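PDB 3AII: glutamyl-tRNA synthetase from Methanothermobacter thermautotrophicus, which catalyses the ATP-dependent attachment of glutamate to tRNA, probably forming a glutamyl-adenylate first and then transferring the glutamate to the acceptor end. Local coordinates for residues A[453-465]-A[477-491]. Numbering follows the deposited sequence.
Sequences LGEGPLRLIDAVN and SEGIEEARELGASMI
Strands 456-460 and 489-491 pair in parallel in a sheet of the anticodon-binding region, and helix 480-486 packs on the face that carries Arg459 and Asn465. Arg459 N binds Ser489 O at 2.8 Å and Arg459 O receives Ile491 N, with Ser489 N to Pro457 O and Ile461 N to Ile491 O completing the ladder. With CG anti to the backbone N (chi1 175°), the Arg459 side chain runs alongside Met490, SD 3.7 Å from CD, and over Ala483 CB. Arg459 NH1 bonds both Glu478 O (2.9 Å) and Asn465 OD1, each near the guanidinium plane; a water links its NH2 to Glu478 O. Asn465 pairs antiparallel with Ser477, after a classic beta bulge, Ala463 and Val464 facing Leu460. ND2 of Asn465 spends its two protons in the amide plane, on Ser477 OG (2.9 Å) and Gly479 O (2.9 Å), the N-cap carbonyl that also accepts Ala483 N. A leucine in place of Asn465 would probably leave Arg459 NH1 and Ser477 OG each short of a partner and loosen the hold on the helix start. Gly487 closes the helix in a Schellman motif; Leu486 CB before it and Ala488 CB after it each lie 4.1 Å from Pro457 CB.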
loop_
_atom_site.group_PDB
_atom_site.type_symbol
_atom_site.label_atom_id
_atom_site.label_comp_id
_atom_site.label_asym_id
_atom_site.label_seq_id
_atom_site.Cartn_x
_atom_site.Cartn_y
_atom_site.Cartn_z
ATOM N N LEU A 453 -22.871 -6.474 -27.251
ATOM C CA LEU A 453 -22.964 -7.471 -28.307
ATOM C C LEU A 453 -24.047 -7.042 -29.292
ATOM O O LEU A 453 -25.239 -7.245 -29.050
ATOM C CB LEU A 453 -23.307 -8.840 -27.723
ATOM C CG LEU A 453 -23.447 -9.978 -28.734
ATOM C CD1 LEU A 453 -22.135 -10.208 -29.461
ATOM C CD2 LEU A 453 -23.915 -11.252 -28.055
ATOM N N GLY A 454 -23.633 -6.441 -30.400
ATOM C CA GLY A 454 -24.586 -5.988 -31.395
ATOM C C GLY A 454 -24.657 -6.935 -32.575
ATOM O O GLY A 454 -23.949 -7.934 -32.623
ATOM N N GLU A 455 -25.510 -6.612 -33.537
ATOM C CA GLU A 455 -25.690 -7.467 -34.704
ATOM C C GLU A 455 -24.506 -7.348 -35.661
ATOM O O GLU A 455 -23.815 -6.324 -35.691
ATOM C CB GLU A 455 -26.992 -7.109 -35.417
ATOM C CG GLU A 455 -28.236 -7.333 -34.564
ATOM C CD GLU A 455 -29.513 -6.958 -35.291
ATOM O OE1 GLU A 455 -29.640 -5.785 -35.702
ATOM O OE2 GLU A 455 -30.391 -7.834 -35.449
ATOM N N GLY A 456 -24.261 -8.408 -36.422
ATOM C CA GLY A 456 -23.219 -8.384 -37.427
ATOM C C GLY A 456 -22.351 -9.619 -37.401
ATOM O O GLY A 456 -22.620 -10.556 -36.647
ATOM N N PRO A 457 -21.300 -9.629 -38.228
ATOM C CA PRO A 457 -20.436 -10.805 -38.352
ATOM C C PRO A 457 -19.442 -10.898 -37.198
ATOM O O PRO A 457 -18.886 -9.887 -36.765
ATOM C CB PRO A 457 -19.694 -10.553 -39.664
ATOM C CG PRO A 457 -19.624 -9.050 -39.748
ATOM C CD PRO A 457 -20.933 -8.567 -39.183
ATOM N N LEU A 458 -19.247 -12.120 -36.710
ATOM C CA LEU A 458 -18.325 -12.390 -35.615
ATOM C C LEU A 458 -17.477 -13.586 -35.978
ATOM O O LEU A 458 -17.926 -14.490 -36.669
ATOM C CB LEU A 458 -19.090 -12.738 -34.332
ATOM C CG LEU A 458 -20.076 -11.705 -33.792
ATOM C CD1 LEU A 458 -21.005 -12.325 -32.734
ATOM C CD2 LEU A 458 -19.329 -10.505 -33.232
ATOM N N ARG A 459 -16.251 -13.597 -35.480
ATOM C CA ARG A 459 -15.440 -14.797 -35.546
ATOM C C ARG A 459 -15.229 -15.273 -34.123
ATOM O O ARG A 459 -14.599 -14.574 -33.309
ATOM C CB ARG A 459 -14.090 -14.522 -36.199
ATOM C CG ARG A 459 -13.195 -15.755 -36.153
ATOM C CD ARG A 459 -12.029 -15.654 -37.099
ATOM N NE ARG A 459 -11.141 -16.805 -36.928
ATOM C CZ ARG A 459 -11.337 -18.004 -37.474
ATOM N NH1 ARG A 459 -12.401 -18.247 -38.242
ATOM N NH2 ARG A 459 -10.455 -18.973 -37.244
ATOM N N LEU A 460 -15.770 -16.445 -33.815
ATOM C CA LEU A 460 -15.514 -17.051 -32.519
ATOM C C LEU A 460 -14.057 -17.490 -32.584
ATOM O O LEU A 460 -13.692 -18.292 -33.449
ATOM C CB LEU A 460 -16.422 -18.256 -32.273
ATOM C CG LEU A 460 -17.943 -18.232 -32.462
ATOM C CD1 LEU A 460 -18.602 -19.211 -31.482
ATOM C CD2 LEU A 460 -18.547 -16.851 -32.312
ATOM N N ILE A 461 -13.232 -16.965 -31.679
ATOM C CA ILE A 461 -11.776 -17.100 -31.797
ATOM C C ILE A 461 -11.328 -18.537 -32.057
ATOM O O ILE A 461 -11.720 -19.449 -31.340
ATOM C CB ILE A 461 -11.061 -16.522 -30.572
ATOM C CG1 ILE A 461 -11.229 -14.996 -30.548
ATOM C CG2 ILE A 461 -9.566 -16.936 -30.557
ATOM C CD1 ILE A 461 -10.800 -14.357 -29.241
ATOM N N ASP A 462 -10.524 -18.721 -33.108
ATOM C CA ASP A 462 -10.001 -20.036 -33.489
ATOM C C ASP A 462 -11.043 -21.074 -33.928
ATOM O O ASP A 462 -10.702 -22.240 -34.146
ATOM C CB ASP A 462 -9.125 -20.608 -32.363
ATOM C CG ASP A 462 -7.782 -19.904 -32.261
ATOM O OD1 ASP A 462 -7.394 -19.226 -33.235
ATOM O OD2 ASP A 462 -7.109 -20.027 -31.216
ATOM N N ALA A 463 -12.300 -20.659 -34.111
ATOM C CA ALA A 463 -13.375 -21.620 -34.315
ATOM C C ALA A 463 -14.123 -21.453 -35.639
ATOM O O ALA A 463 -13.798 -22.116 -36.624
ATOM C CB ALA A 463 -14.346 -21.573 -33.125
ATOM N N VAL A 464 -15.120 -20.575 -35.661
ATOM C CA VAL A 464 -15.972 -20.432 -36.848
ATOM C C VAL A 464 -16.403 -18.992 -36.998
ATOM O O VAL A 464 -16.301 -18.209 -36.062
ATOM C CB VAL A 464 -17.255 -21.294 -36.761
ATOM C CG1 VAL A 464 -16.917 -22.780 -36.815
ATOM C CG2 VAL A 464 -18.051 -20.943 -35.502
ATOM N N ASN A 465 -16.910 -18.640 -38.174
ATOM C CA ASN A 465 -17.435 -17.300 -38.405
ATOM C C ASN A 465 -18.956 -17.381 -38.443
ATOM O O ASN A 465 -19.510 -18.296 -39.039
ATOM C CB ASN A 465 -16.914 -16.755 -39.738
ATOM C CG ASN A 465 -15.412 -16.916 -39.875
ATOM O OD1 ASN A 465 -14.668 -16.639 -38.939
ATOM N ND2 ASN A 465 -14.960 -17.378 -41.042
ATOM N N SER A 477 -19.078 -19.686 -42.014
ATOM C CA SER A 477 -17.911 -20.336 -42.603
ATOM C C SER A 477 -16.930 -20.620 -41.478
ATOM O O SER A 477 -17.251 -20.393 -40.320
ATOM C CB SER A 477 -17.244 -19.398 -43.607
ATOM O OG SER A 477 -17.004 -18.124 -43.010
ATOM N N GLU A 478 -15.735 -21.088 -41.819
ATOM C CA GLU A 478 -14.778 -21.508 -40.794
ATOM C C GLU A 478 -13.414 -20.829 -40.906
ATOM O O GLU A 478 -12.747 -20.609 -39.896
ATOM C CB GLU A 478 -14.612 -23.036 -40.803
ATOM C CG GLU A 478 -13.661 -23.557 -39.720
ATOM C CD GLU A 478 -13.674 -25.079 -39.569
ATOM O OE1 GLU A 478 -14.630 -25.731 -40.035
ATOM O OE2 GLU A 478 -12.723 -25.627 -38.972
ATOM N N GLY A 479 -13.000 -20.490 -42.123
ATOM C CA GLY A 479 -11.645 -20.001 -42.351
ATOM C C GLY A 479 -11.342 -18.548 -42.022
ATOM O O GLY A 479 -12.238 -17.720 -41.894
ATOM N N ILE A 480 -10.053 -18.235 -41.901
ATOM C CA ILE A 480 -9.608 -16.883 -41.571
ATOM C C ILE A 480 -9.875 -15.894 -42.703
ATOM O O ILE A 480 -10.260 -14.752 -42.459
ATOM C CB ILE A 480 -8.101 -16.854 -41.251
ATOM C CG1 ILE A 480 -7.807 -17.666 -39.992
ATOM C CG2 ILE A 480 -7.619 -15.421 -41.079
ATOM C CD1 ILE A 480 -6.340 -17.722 -39.636
ATOM N N GLU A 481 -9.655 -16.331 -43.941
ATOM C CA GLU A 481 -9.875 -15.465 -45.097
ATOM C C GLU A 481 -11.340 -15.068 -45.222
ATOM O O GLU A 481 -11.652 -13.908 -45.489
ATOM C CB GLU A 481 -9.385 -16.127 -46.388
ATOM C CG GLU A 481 -7.869 -16.118 -46.558
ATOM C CD GLU A 481 -7.313 -14.732 -46.860
ATOM O OE1 GLU A 481 -6.537 -14.604 -47.832
ATOM O OE2 GLU A 481 -7.650 -13.771 -46.132
ATOM N N GLU A 482 -12.236 -16.031 -45.025
ATOM C CA GLU A 482 -13.661 -15.738 -45.035
ATOM C C GLU A 482 -13.958 -14.703 -43.951
ATOM O O GLU A 482 -14.733 -13.773 -44.161
ATOM C CB GLU A 482 -14.491 -17.001 -44.804
ATOM C CG GLU A 482 -14.026 -18.218 -45.598
ATOM C CD GLU A 482 -13.982 -17.968 -47.093
ATOM O OE1 GLU A 482 -14.718 -17.079 -47.571
ATOM O OE2 GLU A 482 -13.212 -18.664 -47.789
ATOM N N ALA A 483 -13.335 -14.859 -42.790
ATOM C CA ALA A 483 -13.556 -13.911 -41.705
ATOM C C ALA A 483 -13.135 -12.500 -42.123
ATOM O O ALA A 483 -13.816 -11.521 -41.828
ATOM C CB ALA A 483 -12.803 -14.346 -40.444
ATOM N N ARG A 484 -11.992 -12.399 -42.796
ATOM C CA ARG A 484 -11.517 -11.108 -43.282
ATOM C C ARG A 484 -12.465 -10.524 -44.328
ATOM O O ARG A 484 -12.717 -9.322 -44.347
ATOM C CB ARG A 484 -10.109 -11.235 -43.868
ATOM C CG ARG A 484 -8.997 -11.345 -42.836
ATOM C CD ARG A 484 -7.648 -11.495 -43.525
ATOM N NE ARG A 484 -6.532 -11.144 -42.651
ATOM C CZ ARG A 484 -5.263 -11.101 -43.044
ATOM N NH1 ARG A 484 -4.945 -11.392 -44.299
ATOM N NH2 ARG A 484 -4.311 -10.768 -42.184
ATOM N N GLU A 485 -12.991 -11.384 -45.192
ATOM C CA GLU A 485 -13.908 -10.944 -46.231
ATOM C C GLU A 485 -15.201 -10.397 -45.610
ATOM O O GLU A 485 -15.763 -9.415 -46.089
ATOM C CB GLU A 485 -14.187 -12.090 -47.216
ATOM C CG GLU A 485 -12.916 -12.693 -47.848
ATOM C CD GLU A 485 -13.177 -13.448 -49.150
ATOM O OE1 GLU A 485 -13.313 -12.792 -50.204
ATOM O OE2 GLU A 485 -13.227 -14.696 -49.128
ATOM N N LEU A 486 -15.660 -11.019 -44.527
ATOM C CA LEU A 486 -16.845 -10.540 -43.811
ATOM C C LEU A 486 -16.617 -9.254 -43.023
ATOM O O LEU A 486 -17.566 -8.541 -42.692
ATOM C CB LEU A 486 -17.332 -11.600 -42.824
ATOM C CG LEU A 486 -18.076 -12.832 -43.303
ATOM C CD1 LEU A 486 -18.396 -13.704 -42.100
ATOM C CD2 LEU A 486 -19.364 -12.422 -44.026
ATOM N N GLY A 487 -15.365 -8.971 -42.686
ATOM C CA GLY A 487 -15.083 -7.938 -41.714
ATOM C C GLY A 487 -15.547 -8.382 -40.335
ATOM O O GLY A 487 -15.979 -7.569 -39.521
ATOM N N ALA A 488 -15.453 -9.682 -40.067
ATOM C CA ALA A 488 -15.889 -10.223 -38.780
ATOM C C ALA A 488 -15.075 -9.680 -37.608
ATOM O O ALA A 488 -13.856 -9.536 -37.697
ATOM C CB ALA A 488 -15.836 -11.749 -38.795
ATOM N N SER A 489 -15.758 -9.395 -36.504
ATOM C CA SER A 489 -15.087 -8.991 -35.271
ATOM C C SER A 489 -14.771 -10.221 -34.421
ATOM O O SER A 489 -15.610 -11.108 -34.290
ATOM C CB SER A 489 -15.966 -8.029 -34.473
ATOM O OG SER A 489 -16.040 -6.768 -35.112
ATOM N N MET A 490 -13.573 -10.275 -33.842
ATOM C CA MET A 490 -13.210 -11.421 -32.998
ATOM C C MET A 490 -13.999 -11.375 -31.702
ATOM O O MET A 490 -14.232 -10.301 -31.140
ATOM C CB MET A 490 -11.710 -11.423 -32.666
ATOM C CG MET A 490 -10.787 -11.503 -33.864
ATOM S SD MET A 490 -10.846 -13.096 -34.706
ATOM C CE MET A 490 -10.156 -14.194 -33.481
ATOM N N ILE A 491 -14.392 -12.544 -31.205
ATOM C CA ILE A 491 -15.097 -12.612 -29.937
ATOM C C ILE A 491 -14.705 -13.891 -29.209
ATOM O O ILE A 491 -14.564 -14.957 -29.823
ATOM C CB ILE A 491 -16.648 -12.499 -30.106
ATOM C CG1 ILE A 491 -17.317 -12.208 -28.752
ATOM C CG2 ILE A 491 -17.228 -13.750 -30.734
ATOM C CD1 ILE A 491 -18.783 -11.784 -28.868
HETATM O O HOH W 1 -10.839 -21.710 -38.236
HETATM O O HOH W 2 -11.869 -24.064 -36.813
#